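Local structure of nucleoprotein (6M7D) at residues A54-A59 against W133-M138; K141-Q146 against V210-T215. The protein coats the viral RNA genome as a helical nucleocapsid, one subunit to six nucleotides, shielding it from nucleases and presenting it as template for transcription and replication. All coordinates share one frame; numbering follows the deposited sequence.

Contact 1 (A54-A59 against W133-M138); sequences ATTFLA and WLFGPM
The hydroxyl OG1 of T56 is held by one hydrogen bond, to the carbonyl O of S52 a turn earlier in its own helix; with OG1 set beside the backbone N (chi1 -35°), the side chain is tied back along the helix and its methyl is left to face the other segment. That methyl, CG2, stands 3.3 Å from the carbonyl O of L134 and approaches the F135 ring obliquely, 4.4 Å from CD1. Here helix 47-62 meets 133-138 through apolar packing and contacts with carbonyl oxygens, burying 233 Å² without a hydrogen bond between the segments. F57 starts out pointing away, yet its ring reaches back so that CE2 lies 4.0 Å from CD1 of L134; the methyl sits at the ring edge, close to the ring plane. L134 gets there with CG anti to the backbone N (chi1 172°), and the same CG lies 3.9 Å above one face of the F135 ring, offset toward its rim. Beyond the turn at G136 and P137, M138 runs out extended and bends only at its last torsion, bringing SD to 3.5 Å from A59 O and 4.4 Å from A59 CB. One residue past A59, H60 adds a bond from NE2 to W133 O. The junction is plain packing away from the RNA: F57 rests on S77 and L134 on F74 of helix 68-80, both L134 and F135 touch I106 of strand 99-108, and F135 stacks on F118 of strand 118-122, so L134 and F135 join helices 47-62 and 68-80 to these two strands.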
ATOM      1  N   ALA A  54     -21.668  -5.523   8.297  1.00  9.28           N
ATOM      2  CA  ALA A  54     -20.466  -5.284   7.508  1.00  9.28           C
ATOM      3  C   ALA A  54     -20.813  -4.797   6.108  1.00  9.28           C
ATOM      4  O   ALA A  54     -20.179  -3.872   5.586  1.00  9.28           O
ATOM      5  CB  ALA A  54     -19.625  -6.556   7.440  1.00  9.28           C
ATOM      6  N   THR A  55     -21.819  -5.407   5.484  1.00  9.39           N
ATOM      7  CA  THR A  55     -22.230  -4.967   4.157  1.00  9.39           C
ATOM      8  C   THR A  55     -22.852  -3.577   4.205  1.00  9.39           C
ATOM      9  O   THR A  55     -22.697  -2.789   3.269  1.00  9.39           O
ATOM     10  CB  THR A  55     -23.201  -5.978   3.552  1.00  9.39           C
ATOM     11  OG1 THR A  55     -22.567  -7.260   3.485  1.00  9.39           O
ATOM     12  CG2 THR A  55     -23.610  -5.557   2.155  1.00  9.39           C
ATOM     13  N   THR A  56     -23.540  -3.248   5.299  1.00 10.31           N
ATOM     14  CA  THR A  56     -24.091  -1.904   5.444  1.00 10.31           C
ATOM     15  C   THR A  56     -22.985  -0.871   5.584  1.00 10.31           C
ATOM     16  O   THR A  56     -23.056   0.207   4.991  1.00 10.31           O
ATOM     17  CB  THR A  56     -25.028  -1.847   6.646  1.00 10.31           C
ATOM     18  OG1 THR A  56     -25.718  -3.096   6.774  1.00 10.31           O
ATOM     19  CG2 THR A  56     -26.044  -0.744   6.468  1.00 10.31           C
ATOM     20  N   PHE A  57     -21.954  -1.183   6.370  1.00  8.31           N
ATOM     21  CA  PHE A  57     -20.793  -0.304   6.458  1.00  8.31           C
ATOM     22  C   PHE A  57     -20.145  -0.116   5.095  1.00  8.31           C
ATOM     23  O   PHE A  57     -19.797   1.007   4.710  1.00  8.31           O
ATOM     24  CB  PHE A  57     -19.778  -0.873   7.445  1.00  8.31           C
ATOM     25  CG  PHE A  57     -20.208  -0.797   8.873  1.00  8.31           C
ATOM     26  CD1 PHE A  57     -19.559  -1.541   9.839  1.00  8.31           C
ATOM     27  CD2 PHE A  57     -21.251   0.018   9.255  1.00  8.31           C
ATOM     28  CE1 PHE A  57     -19.946  -1.474  11.150  1.00  8.31           C
ATOM     29  CE2 PHE A  57     -21.641   0.085  10.566  1.00  8.31           C
ATOM     30  CZ  PHE A  57     -20.988  -0.662  11.513  1.00  8.31           C
ATOM     31  N   LEU A  58     -19.974  -1.207   4.350  1.00  8.75           N
ATOM     32  CA  LEU A  58     -19.342  -1.110   3.041  1.00  8.75           C
ATOM     33  C   LEU A  58     -20.185  -0.290   2.077  1.00  8.75           C
ATOM     34  O   LEU A  58     -19.647   0.462   1.259  1.00  8.75           O
ATOM     35  CB  LEU A  58     -19.089  -2.504   2.478  1.00  8.75           C
ATOM     36  CG  LEU A  58     -18.188  -2.536   1.247  1.00  8.75           C
ATOM     37  CD1 LEU A  58     -16.749  -2.282   1.636  1.00  8.75           C
ATOM     38  CD2 LEU A  58     -18.323  -3.854   0.538  1.00  8.75           C
ATOM     39  N   ALA A  59     -21.508  -0.423   2.151  1.00 10.29           N
ATOM     40  CA  ALA A  59     -22.373   0.324   1.249  1.00 10.29           C
ATOM     41  C   ALA A  59     -22.442   1.791   1.640  1.00 10.29           C
ATOM     42  O   ALA A  59     -22.635   2.660   0.783  1.00 10.29           O
ATOM     43  CB  ALA A  59     -23.768  -0.292   1.235  1.00 10.29           C
ATOM     44  N   TRP A 133     -30.747   6.396   9.911  1.00 17.72           N
ATOM     45  CA  TRP A 133     -29.811   6.810   8.872  1.00 17.72           C
ATOM     46  C   TRP A 133     -28.894   5.662   8.471  1.00 17.72           C
ATOM     47  O   TRP A 133     -28.584   5.489   7.287  1.00 17.72           O
ATOM     48  CB  TRP A 133     -28.996   8.007   9.355  1.00 17.72           C
ATOM     49  CG  TRP A 133     -27.672   8.140   8.685  1.00 17.72           C
ATOM     50  CD1 TRP A 133     -27.443   8.316   7.354  1.00 17.72           C
ATOM     51  CD2 TRP A 133     -26.389   8.117   9.313  1.00 17.72           C
ATOM     52  NE1 TRP A 133     -26.096   8.397   7.114  1.00 17.72           N
ATOM     53  CE2 TRP A 133     -25.426   8.277   8.303  1.00 17.72           C
ATOM     54  CE3 TRP A 133     -25.960   7.973  10.633  1.00 17.72           C
ATOM     55  CZ2 TRP A 133     -24.063   8.300   8.570  1.00 17.72           C
ATOM     56  CZ3 TRP A 133     -24.607   7.994  10.895  1.00 17.72           C
ATOM     57  CH2 TRP A 133     -23.675   8.156   9.870  1.00 17.72           C
ATOM     58  N   LEU A 134     -28.466   4.857   9.442  1.00 15.96           N
ATOM     59  CA  LEU A 134     -27.470   3.824   9.194  1.00 15.96           C
ATOM     60  C   LEU A 134     -28.094   2.550   8.639  1.00 15.96           C
ATOM     61  O   LEU A 134     -27.532   1.929   7.732  1.00 15.96           O
ATOM     62  CB  LEU A 134     -26.711   3.534  10.485  1.00 15.96           C
ATOM     63  CG  LEU A 134     -25.731   2.367  10.539  1.00 15.96           C
ATOM     64  CD1 LEU A 134     -24.721   2.450   9.420  1.00 15.96           C
ATOM     65  CD2 LEU A 134     -25.034   2.379  11.872  1.00 15.96           C
ATOM     66  N   PHE A 135     -29.246   2.142   9.164  1.00 18.58           N
ATOM     67  CA  PHE A 135     -29.895   0.905   8.754  1.00 18.58           C
ATOM     68  C   PHE A 135     -31.137   1.143   7.913  1.00 18.58           C
ATOM     69  O   PHE A 135     -31.958   0.234   7.765  1.00 18.58           O
ATOM     70  CB  PHE A 135     -30.245   0.065   9.981  1.00 18.58           C
ATOM     71  CG  PHE A 135     -29.052  -0.377  10.761  1.00 18.58           C
ATOM     72  CD1 PHE A 135     -28.207  -1.345  10.259  1.00 18.58           C
ATOM     73  CD2 PHE A 135     -28.765   0.183  11.989  1.00 18.58           C
ATOM     74  CE1 PHE A 135     -27.104  -1.749  10.966  1.00 18.58           C
ATOM     75  CE2 PHE A 135     -27.663  -0.221  12.700  1.00 18.58           C
ATOM     76  CZ  PHE A 135     -26.832  -1.189  12.186  1.00 18.58           C
ATOM     77  N   GLY A 136     -31.300   2.338   7.365  1.00 18.78           N
ATOM     78  CA  GLY A 136     -32.423   2.628   6.507  1.00 18.78           C
ATOM     79  C   GLY A 136     -32.162   2.207   5.082  1.00 18.78           C
ATOM     80  O   GLY A 136     -31.047   1.827   4.694  1.00 18.78           O
ATOM     81  N   PRO A 137     -33.210   2.262   4.267  1.00 20.54           N
ATOM     82  CA  PRO A 137     -33.057   1.909   2.851  1.00 20.54           C
ATOM     83  C   PRO A 137     -32.192   2.913   2.110  1.00 20.54           C
ATOM     84  O   PRO A 137     -32.603   4.056   1.893  1.00 20.54           O
ATOM     85  CB  PRO A 137     -34.499   1.912   2.325  1.00 20.54           C
ATOM     86  CG  PRO A 137     -35.366   1.844   3.546  1.00 20.54           C
ATOM     87  CD  PRO A 137     -34.608   2.559   4.614  1.00 20.54           C
ATOM     88  N   MET A 138     -30.992   2.496   1.724  1.00 20.97           N
ATOM     89  CA  MET A 138     -30.050   3.348   1.014  1.00 20.97           C
ATOM     90  C   MET A 138     -29.915   2.857  -0.418  1.00 20.97           C
ATOM     91  O   MET A 138     -29.647   1.673  -0.649  1.00 20.97           O
ATOM     92  CB  MET A 138     -28.684   3.354   1.700  1.00 20.97           C
ATOM     93  CG  MET A 138     -27.535   3.749   0.783  1.00 20.97           C
ATOM     94  SD  MET A 138     -25.913   3.561   1.541  1.00 20.97           S
ATOM     95  CE  MET A 138     -25.813   5.058   2.512  1.00 20.97           C
TER

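Contact 2 (K141-Q146 against V210-T215); sequences KSPLFQ and VFTGET
F145 and F211 lie side by side and point the same way, meeting rim to rim with their centroids 5.6 Å apart and their planes inclined at 34°. Each has CG beside its backbone N, and each ring takes a neighbour from its own segment against a face: L144 CG on F145, T215 CG2 on F211. Q146 and T212 slide past each other in opposite directions, Q146 CG 3.4 Å from T212 CG2, while the V210 side chain crosses that of Q146 obliquely, CG1 3.7 Å from Q146 CD. The backbones form a single beta bridge, F145 with F211, flanked by a straight bond from Q146 N to V210 O (3.0 Å, 173°). Here the loop after helix 129-135 meets the start of helix 213-225, both rings resting on I170 of helix 163-181. T212, N-cap of helix 213-225, accepts a weak capping bond at OG1 from T215 N and donates to P143 O at 2.7 Å, in the carbonyl plane, while T215 OG1, in the first turn, donates to the next carbonyl, L144 O, at 2.6 Å but from above its plane. E214, bent at chi2, lays CB 3.1 Å from S142 OG and directs OE1 toward P143 CD.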
ATOM      1  N   LYS A 141     -25.664   3.390  -5.514  1.00 18.58           N
ATOM      2  CA  LYS A 141     -25.336   3.978  -6.809  1.00 18.58           C
ATOM      3  C   LYS A 141     -24.941   2.901  -7.807  1.00 18.58           C
ATOM      4  O   LYS A 141     -25.359   2.930  -8.971  1.00 18.58           O
ATOM      5  CB  LYS A 141     -24.211   5.000  -6.651  1.00 18.58           C
ATOM      6  CG  LYS A 141     -23.555   5.420  -7.956  1.00 18.58           C
ATOM      7  CD  LYS A 141     -24.421   6.402  -8.722  1.00 18.58           C
ATOM      8  CE  LYS A 141     -24.105   6.380 -10.206  1.00 18.58           C
ATOM      9  NZ  LYS A 141     -22.659   6.155 -10.468  1.00 18.58           N
ATOM     10  N   SER A 142     -24.170   1.926  -7.311  1.00 16.79           N
ATOM     11  CA  SER A 142     -23.704   0.747  -8.088  1.00 16.79           C
ATOM     12  C   SER A 142     -23.755  -0.490  -7.181  1.00 16.79           C
ATOM     13  O   SER A 142     -23.801  -0.305  -5.950  1.00 16.79           O
ATOM     14  CB  SER A 142     -22.327   0.968  -8.656  1.00 16.79           C
ATOM     15  OG  SER A 142     -21.409   1.325  -7.633  1.00 16.79           O
ATOM     16  N   PRO A 143     -23.755  -1.733  -7.715  1.00 14.77           N
ATOM     17  CA  PRO A 143     -23.808  -2.931  -6.869  1.00 14.77           C
ATOM     18  C   PRO A 143     -22.562  -3.033  -5.975  1.00 14.77           C
ATOM     19  O   PRO A 143     -21.471  -2.805  -6.463  1.00 14.77           O
ATOM     20  CB  PRO A 143     -23.850  -4.091  -7.875  1.00 14.77           C
ATOM     21  CG  PRO A 143     -23.278  -3.506  -9.149  1.00 14.77           C
ATOM     22  CD  PRO A 143     -23.707  -2.053  -9.141  1.00 14.77           C
ATOM     23  N   LEU A 144     -22.766  -3.368  -4.697  1.00 13.47           N
ATOM     24  CA  LEU A 144     -21.665  -3.483  -3.701  1.00 13.47           C
ATOM     25  C   LEU A 144     -20.712  -4.627  -4.068  1.00 13.47           C
ATOM     26  O   LEU A 144     -19.487  -4.416  -3.984  1.00 13.47           O
ATOM     27  CB  LEU A 144     -22.282  -3.708  -2.317  1.00 13.47           C
ATOM     28  CG  LEU A 144     -21.299  -3.651  -1.149  1.00 13.47           C
ATOM     29  CD1 LEU A 144     -20.593  -2.306  -1.105  1.00 13.47           C
ATOM     30  CD2 LEU A 144     -22.007  -3.924   0.168  1.00 13.47           C
ATOM     31  N   PHE A 145     -21.251  -5.771  -4.498  1.00 10.32           N
ATOM     32  CA  PHE A 145     -20.408  -6.950  -4.832  1.00 10.32           C
ATOM     33  C   PHE A 145     -20.755  -7.475  -6.227  1.00 10.32           C
ATOM     34  O   PHE A 145     -21.857  -7.187  -6.730  1.00 10.32           O
ATOM     35  CB  PHE A 145     -20.587  -8.070  -3.804  1.00 10.32           C
ATOM     36  CG  PHE A 145     -20.097  -7.756  -2.413  1.00 10.32           C
ATOM     37  CD1 PHE A 145     -18.745  -7.597  -2.156  1.00 10.32           C
ATOM     38  CD2 PHE A 145     -20.985  -7.639  -1.358  1.00 10.32           C
ATOM     39  CE1 PHE A 145     -18.295  -7.315  -0.876  1.00 10.32           C
ATOM     40  CE2 PHE A 145     -20.534  -7.358  -0.078  1.00 10.32           C
ATOM     41  CZ  PHE A 145     -19.190  -7.197   0.161  1.00 10.32           C
ATOM     42  N   GLN A 146     -19.809  -8.191  -6.840  1.00 12.27           N
ATOM     43  CA  GLN A 146     -20.000  -8.779  -8.194  1.00 12.27           C
ATOM     44  C   GLN A 146     -20.952  -9.976  -8.106  1.00 12.27           C
ATOM     45  O   GLN A 146     -20.778 -10.805  -7.190  1.00 12.27           O
ATOM     46  CB  GLN A 146     -18.653  -9.231  -8.759  1.00 12.27           C
ATOM     47  CG  GLN A 146     -17.657  -8.098  -8.943  1.00 12.27           C
ATOM     48  CD  GLN A 146     -16.358  -8.579  -9.541  1.00 12.27           C
ATOM     49  OE1 GLN A 146     -16.233  -9.727  -9.959  1.00 12.27           O
ATOM     50  NE2 GLN A 146     -15.374  -7.696  -9.586  1.00 12.27           N
ATOM     51  N   VAL A 210     -16.660 -10.710  -3.777  1.00  7.96           N
ATOM     52  CA  VAL A 210     -15.627 -10.024  -4.540  1.00  7.96           C
ATOM     53  C   VAL A 210     -16.128  -8.638  -4.916  1.00  7.96           C
ATOM     54  O   VAL A 210     -17.130  -8.504  -5.621  1.00  7.96           O
ATOM     55  CB  VAL A 210     -15.244 -10.829  -5.787  1.00  7.96           C
ATOM     56  CG1 VAL A 210     -14.389  -9.996  -6.707  1.00  7.96           C
ATOM     57  CG2 VAL A 210     -14.516 -12.082  -5.388  1.00  7.96           C
ATOM     58  N   PHE A 211     -15.425  -7.605  -4.457  1.00  6.84           N
ATOM     59  CA  PHE A 211     -15.815  -6.231  -4.751  1.00  6.84           C
ATOM     60  C   PHE A 211     -16.005  -6.027  -6.247  1.00  6.84           C
ATOM     61  O   PHE A 211     -15.261  -6.572  -7.065  1.00  6.84           O
ATOM     62  CB  PHE A 211     -14.749  -5.252  -4.255  1.00  6.84           C
ATOM     63  CG  PHE A 211     -14.695  -5.099  -2.770  1.00  6.84           C
ATOM     64  CD1 PHE A 211     -15.597  -5.743  -1.952  1.00  6.84           C
ATOM     65  CD2 PHE A 211     -13.731  -4.304  -2.192  1.00  6.84           C
ATOM     66  CE1 PHE A 211     -15.529  -5.600  -0.591  1.00  6.84           C
ATOM     67  CE2 PHE A 211     -13.668  -4.156  -0.835  1.00  6.84           C
ATOM     68  CZ  PHE A 211     -14.565  -4.805  -0.035  1.00  6.84           C
ATOM     69  N   THR A 212     -17.005  -5.234  -6.608  1.00  9.76           N
ATOM     70  CA  THR A 212     -17.087  -4.755  -7.974  1.00  9.76           C
ATOM     71  C   THR A 212     -16.016  -3.698  -8.212  1.00  9.76           C
ATOM     72  O   THR A 212     -15.378  -3.204  -7.282  1.00  9.76           O
ATOM     73  CB  THR A 212     -18.467  -4.175  -8.266  1.00  9.76           C
ATOM     74  OG1 THR A 212     -18.873  -3.344  -7.176  1.00  9.76           O
ATOM     75  CG2 THR A 212     -19.472  -5.264  -8.445  1.00  9.76           C
ATOM     76  N   GLY A 213     -15.811  -3.352  -9.479  1.00 10.26           N
ATOM     77  CA  GLY A 213     -14.899  -2.266  -9.787  1.00 10.26           C
ATOM     78  C   GLY A 213     -15.348  -0.950  -9.184  1.00 10.26           C
ATOM     79  O   GLY A 213     -14.528  -0.153  -8.728  1.00 10.26           O
ATOM     80  N   GLU A 214     -16.660  -0.716  -9.158  1.00 11.23           N
ATOM     81  CA  GLU A 214     -17.186   0.526  -8.605  1.00 11.23           C
ATOM     82  C   GLU A 214     -16.930   0.615  -7.107  1.00 11.23           C
ATOM     83  O   GLU A 214     -16.582   1.684  -6.593  1.00 11.23           O
ATOM     84  CB  GLU A 214     -18.678   0.633  -8.903  1.00 11.23           C
ATOM     85  CG  GLU A 214     -19.022   0.541 -10.376  1.00 11.23           C
ATOM     86  CD  GLU A 214     -19.199  -0.892 -10.846  1.00 11.23           C
ATOM     87  OE1 GLU A 214     -20.334  -1.409 -10.769  1.00 11.23           O
ATOM     88  OE2 GLU A 214     -18.205  -1.502 -11.292  1.00 11.23           O
ATOM     89  N   THR A 215     -17.104  -0.494  -6.390  1.00  9.17           N
ATOM     90  CA  THR A 215     -16.754  -0.526  -4.976  1.00  9.17           C
ATOM     91  C   THR A 215     -15.276  -0.234  -4.776  1.00  9.17           C
ATOM     92  O   THR A 215     -14.896   0.499  -3.856  1.00  9.17           O
ATOM     93  CB  THR A 215     -17.108  -1.889  -4.385  1.00  9.17           C
ATOM     94  OG1 THR A 215     -18.512  -2.109  -4.524  1.00  9.17           O
ATOM     95  CG2 THR A 215     -16.727  -1.957  -2.919  1.00  9.17           C
TER

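From the N terminus, the chain passes strand 33-40 and enters helix 47-62, where contact 1 opens. Its loop takes in helices 68-80 and 86-93 and the other three strands of the sheet, and closes at 133-138. Contact 2 opens soon afterwards at 141-146 and spans helices 154-160, 163-181 and 188-202, the last two carrying the RNA-binding residues K180, K190 and R195, before closing at 210-215. The two loops follow in series, neither nested nor crossed. They nevertheless touch: helix 47-62, gripped by contact 1, turns T55 and L58 toward contact 2, where L58 CD2 packs 3.5 Å from F145 CZ. Helix 47-62 thus lies between segment 133-138 and the junction of 141-146 with 210-215.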